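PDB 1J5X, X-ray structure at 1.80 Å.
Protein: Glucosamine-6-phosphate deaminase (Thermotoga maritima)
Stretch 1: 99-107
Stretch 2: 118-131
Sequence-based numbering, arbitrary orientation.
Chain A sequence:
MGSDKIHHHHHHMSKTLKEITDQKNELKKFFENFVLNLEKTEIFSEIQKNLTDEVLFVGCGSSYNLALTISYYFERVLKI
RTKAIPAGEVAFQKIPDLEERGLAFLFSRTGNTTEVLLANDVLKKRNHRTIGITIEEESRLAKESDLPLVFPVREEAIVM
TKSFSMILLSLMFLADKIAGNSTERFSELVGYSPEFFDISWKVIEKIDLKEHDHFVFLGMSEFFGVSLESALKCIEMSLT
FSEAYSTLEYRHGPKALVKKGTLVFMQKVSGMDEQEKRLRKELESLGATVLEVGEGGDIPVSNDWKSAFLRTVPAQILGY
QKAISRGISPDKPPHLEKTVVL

Stretch 1 (99-107) EERGLAFLF
Stretch 2, residues 118-131: LANDVLKKRNHRTI

A strand, a helix and a second strand that returns beside the first form the classic parallel β-α-β arrangement, and this deaminase offers a compact example. Strand 102-107 and strand 128-131 run parallel, their axes 4.6 Å apart at closest approach and crossing at -26°, while helix 118-125 runs nearly antiparallel to the first strand at 168°, with its axis 9.6 Å away. The register pairs G102 with H128, L103 with R129, A104 with T130 and F105 with I131, at CA-CA distances of 4.8, 5.0, 4.9 and 4.7 Å. Both strands keep extended β torsions, F105 at phi/psi -96/124 and I131 at -108/125.

As parallel pairing requires, the hydrogen bonds alternate in direction: R129 N to G102 O (3.2 Å), A104 N to R129 O (2.9 Å), I131 N to A104 O (2.8 Å) and L106 N to I131 O (2.8 Å). The last is the straightest, with an N-H...O angle of 173°.

I131 has the most surface covered by the other stretch. It contributes in two ways, through its backbone to the strand pairing and through its side chain to packing on the face of the sheet turned away from the helix. Its backbone takes two of the four bonds, and its side chain (chi1 m, chi2 t) lies on the sheet face shared with L103, F105 and R129. There I131 CD1 sits 3.6 Å from the F105 ring centroid and 13° off the ring normal, a CH-pi contact over the face; F105 has chi1 m and chi2 73°. The same methyl meets L103 CD1 at 3.7 Å, L103 being t, p.

L106, with chi1 and chi2 both m, points toward the helix and fills the space between the layers. Its CD1 lies 4.0 Å from A119 CB, and its CD2 lies 3.9 Å from both L123 CD1 and T130 CB. L123 (m, t) also reaches A104, CD1 to CB 3.8 Å, so one leucine of the helix packs against two alternate residues of the strand. Beside this apolar patch, T130 (chi1 p) donates from OG1 to N120 OD1 at 2.7 Å, tying the second strand to the helix.

H128 closes the other end. With chi1 m and chi2 67°, its ring lies with one face against G102 N, and NE2 is 3.9 Å from R101 C. Glycine leaves room for it: an ideal CB on G102 would stand 2.8 Å from H128 NE2. The ring is steadied by H128 ND1 donating to R126 O (3.2 Å), while N127, at phi/psi 63/30, lies in the turn from helix to strand.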

# COMPACT_ATOMS: atom_id res chain seq x y z
N GLU A 99 23.07 9.67 -5.99
CA GLU A 99 23.90 10.68 -5.35
C GLU A 99 25.15 9.93 -4.90
O GLU A 99 25.23 8.69 -4.99
CB GLU A 99 23.17 11.29 -4.15
N GLU A 100 26.13 10.67 -4.40
CA GLU A 100 27.38 10.06 -3.97
C GLU A 100 27.25 9.14 -2.74
O GLU A 100 28.09 8.26 -2.52
CB GLU A 100 28.44 11.18 -3.71
N ARG A 101 26.20 9.32 -1.95
CA ARG A 101 26.01 8.51 -0.76
C ARG A 101 24.56 8.66 -0.37
O ARG A 101 23.91 9.63 -0.80
CB ARG A 101 26.89 9.05 0.37
N GLY A 102 24.06 7.75 0.45
CA GLY A 102 22.69 7.87 0.87
C GLY A 102 22.25 6.72 1.76
O GLY A 102 23.10 5.95 2.28
N LEU A 103 20.94 6.62 1.95
CA LEU A 103 20.35 5.57 2.77
C LEU A 103 19.27 4.94 1.87
O LEU A 103 18.60 5.66 1.13
CB LEU A 103 19.68 6.17 3.99
CG LEU A 103 19.00 5.18 4.94
CD1 LEU A 103 20.05 4.23 5.56
CD2 LEU A 103 18.29 5.94 6.06
N ALA A 104 19.13 3.61 1.90
CA ALA A 104 18.13 2.93 1.07
C ALA A 104 17.34 1.93 1.88
O ALA A 104 17.92 1.11 2.58
CB ALA A 104 18.82 2.21 -0.10
N PHE A 105 16.02 2.02 1.81
CA PHE A 105 15.18 1.05 2.50
C PHE A 105 14.87 0.03 1.39
O PHE A 105 14.34 0.37 0.32
CB PHE A 105 13.85 1.63 2.99
CG PHE A 105 13.96 2.53 4.20
CD1 PHE A 105 14.51 3.83 4.10
CD2 PHE A 105 13.45 2.11 5.42
CE1 PHE A 105 14.53 4.69 5.24
CE2 PHE A 105 13.47 2.96 6.54
CZ PHE A 105 14.00 4.23 6.43
N LEU A 106 15.20 -1.24 1.66
CA LEU A 106 14.95 -2.35 0.70
C LEU A 106 13.79 -3.22 1.28
O LEU A 106 13.84 -3.61 2.44
CB LEU A 106 16.24 -3.21 0.58
CG LEU A 106 17.45 -2.75 -0.24
CD1 LEU A 106 17.21 -3.02 -1.68
CD2 LEU A 106 17.74 -1.27 0.02
N PHE A 107 12.75 -3.47 0.49
CA PHE A 107 11.58 -4.21 0.96
C PHE A 107 11.43 -5.57 0.28
O PHE A 107 11.41 -5.65 -0.94
CB PHE A 107 10.29 -3.46 0.66
CG PHE A 107 10.20 -2.09 1.30
CD1 PHE A 107 10.90 -1.02 0.77
CD2 PHE A 107 9.41 -1.90 2.44
CE1 PHE A 107 10.83 0.25 1.38
CE2 PHE A 107 9.31 -0.62 3.09
CZ PHE A 107 10.03 0.46 2.55
N LEU A 118 19.75 -8.37 -5.31
CA LEU A 118 20.72 -7.82 -6.27
C LEU A 118 20.82 -6.32 -6.04
O LEU A 118 21.93 -5.74 -6.08
CB LEU A 118 20.29 -8.06 -7.70
CG LEU A 118 20.38 -9.55 -8.10
CD1 LEU A 118 19.65 -9.79 -9.42
CD2 LEU A 118 21.85 -9.93 -8.21
N ALA A 119 19.67 -5.68 -5.84
CA ALA A 119 19.67 -4.23 -5.58
C ALA A 119 20.49 -3.89 -4.34
O ALA A 119 21.24 -2.92 -4.31
CB ALA A 119 18.17 -3.72 -5.45
N ASN A 120 20.32 -4.68 -3.27
CA ASN A 120 21.04 -4.47 -2.05
C ASN A 120 22.54 -4.50 -2.32
O ASN A 120 23.31 -3.67 -1.84
CB ASN A 120 20.64 -5.59 -1.04
CG ASN A 120 21.34 -5.45 0.29
OD1 ASN A 120 21.24 -4.39 0.96
ND2 ASN A 120 22.06 -6.54 0.72
N ASP A 121 22.98 -5.47 -3.10
CA ASP A 121 24.40 -5.55 -3.41
C ASP A 121 24.92 -4.32 -4.23
O ASP A 121 25.94 -3.72 -3.93
CB ASP A 121 24.66 -6.84 -4.17
CG ASP A 121 26.09 -7.29 -4.02
OD1 ASP A 121 26.51 -7.57 -2.85
OD2 ASP A 121 26.78 -7.34 -5.06
N VAL A 122 24.18 -3.96 -5.25
CA VAL A 122 24.52 -2.80 -6.06
C VAL A 122 24.57 -1.54 -5.16
O VAL A 122 25.51 -0.73 -5.25
CB VAL A 122 23.41 -2.60 -7.17
CG1 VAL A 122 23.45 -1.15 -7.72
CG2 VAL A 122 23.61 -3.59 -8.31
N LEU A 123 23.58 -1.36 -4.30
CA LEU A 123 23.55 -0.12 -3.49
C LEU A 123 24.70 -0.10 -2.50
O LEU A 123 25.31 0.96 -2.28
CB LEU A 123 22.22 0.03 -2.74
CG LEU A 123 21.10 0.36 -3.73
CD1 LEU A 123 19.71 0.03 -3.14
CD2 LEU A 123 21.20 1.89 -4.06
N LYS A 124 25.00 -1.26 -1.94
CA LYS A 124 26.09 -1.32 -0.96
C LYS A 124 27.41 -1.02 -1.64
O LYS A 124 28.26 -0.37 -1.06
CB LYS A 124 26.13 -2.69 -0.28
CG LYS A 124 25.11 -2.84 0.88
CD LYS A 124 24.93 -4.29 1.34
CE LYS A 124 26.06 -4.77 2.22
NZ LYS A 124 25.96 -6.27 2.46
N LYS A 125 27.58 -1.50 -2.86
CA LYS A 125 28.81 -1.24 -3.60
C LYS A 125 28.89 0.20 -4.07
O LYS A 125 29.96 0.66 -4.46
CB LYS A 125 28.94 -2.18 -4.78
CG LYS A 125 29.19 -3.63 -4.37
CD LYS A 125 29.17 -4.53 -5.59
CE LYS A 125 29.38 -6.02 -5.24
NZ LYS A 125 29.28 -6.80 -6.53
N ARG A 126 27.77 0.92 -4.02
CA ARG A 126 27.73 2.34 -4.39
C ARG A 126 27.68 3.26 -3.16
O ARG A 126 27.15 4.35 -3.22
CB ARG A 126 26.53 2.66 -5.29
CG ARG A 126 26.62 2.09 -6.69
CD ARG A 126 25.65 2.85 -7.61
NE ARG A 126 25.36 2.15 -8.87
CZ ARG A 126 24.65 2.66 -9.88
NH1 ARG A 126 24.13 3.88 -9.81
NH2 ARG A 126 24.45 1.94 -10.98
N ASN A 127 28.20 2.82 -2.03
CA ASN A 127 28.21 3.67 -0.85
C ASN A 127 26.86 4.07 -0.29
O ASN A 127 26.69 5.16 0.27
CB ASN A 127 29.05 4.95 -1.11
CG ASN A 127 29.31 5.79 0.17
OD1 ASN A 127 29.23 7.14 0.05
ND2 ASN A 127 29.59 5.24 1.25
N HIS A 128 25.86 3.22 -0.47
CA HIS A 128 24.57 3.51 0.15
C HIS A 128 24.40 2.49 1.29
O HIS A 128 24.68 1.31 1.09
CB HIS A 128 23.43 3.33 -0.86
CG HIS A 128 23.27 4.49 -1.78
ND1 HIS A 128 24.08 4.98 -2.75
CD2 HIS A 128 22.21 5.35 -1.70
CE1 HIS A 128 23.49 6.12 -3.23
NE2 HIS A 128 22.36 6.33 -2.58
N ARG A 129 24.02 2.93 2.48
CA ARG A 129 23.77 1.99 3.58
C ARG A 129 22.32 1.48 3.40
O ARG A 129 21.38 2.26 3.12
CB ARG A 129 23.95 2.68 4.92
CG ARG A 129 23.73 1.70 6.07
CD ARG A 129 24.08 2.25 7.42
NE ARG A 129 25.48 2.65 7.50
CZ ARG A 129 26.11 2.84 8.66
NH1 ARG A 129 25.45 2.65 9.82
NH2 ARG A 129 27.40 3.21 8.69
N THR A 130 22.14 0.17 3.55
CA THR A 130 20.83 -0.42 3.35
C THR A 130 20.10 -0.90 4.58
O THR A 130 20.69 -1.51 5.52
CB THR A 130 20.90 -1.61 2.33
OG1 THR A 130 21.73 -2.67 2.92
CG2 THR A 130 21.57 -1.16 1.01
N ILE A 131 18.80 -0.64 4.58
CA ILE A 131 17.94 -1.09 5.65
C ILE A 131 17.09 -2.21 5.08
O ILE A 131 16.40 -2.03 4.09
CB ILE A 131 17.02 0.03 6.16
CG1 ILE A 131 17.87 1.11 6.88
CG2 ILE A 131 15.97 -0.56 7.09
CD1 ILE A 131 17.10 2.45 6.95
O HOH W 1 27.20 6.60 -5.04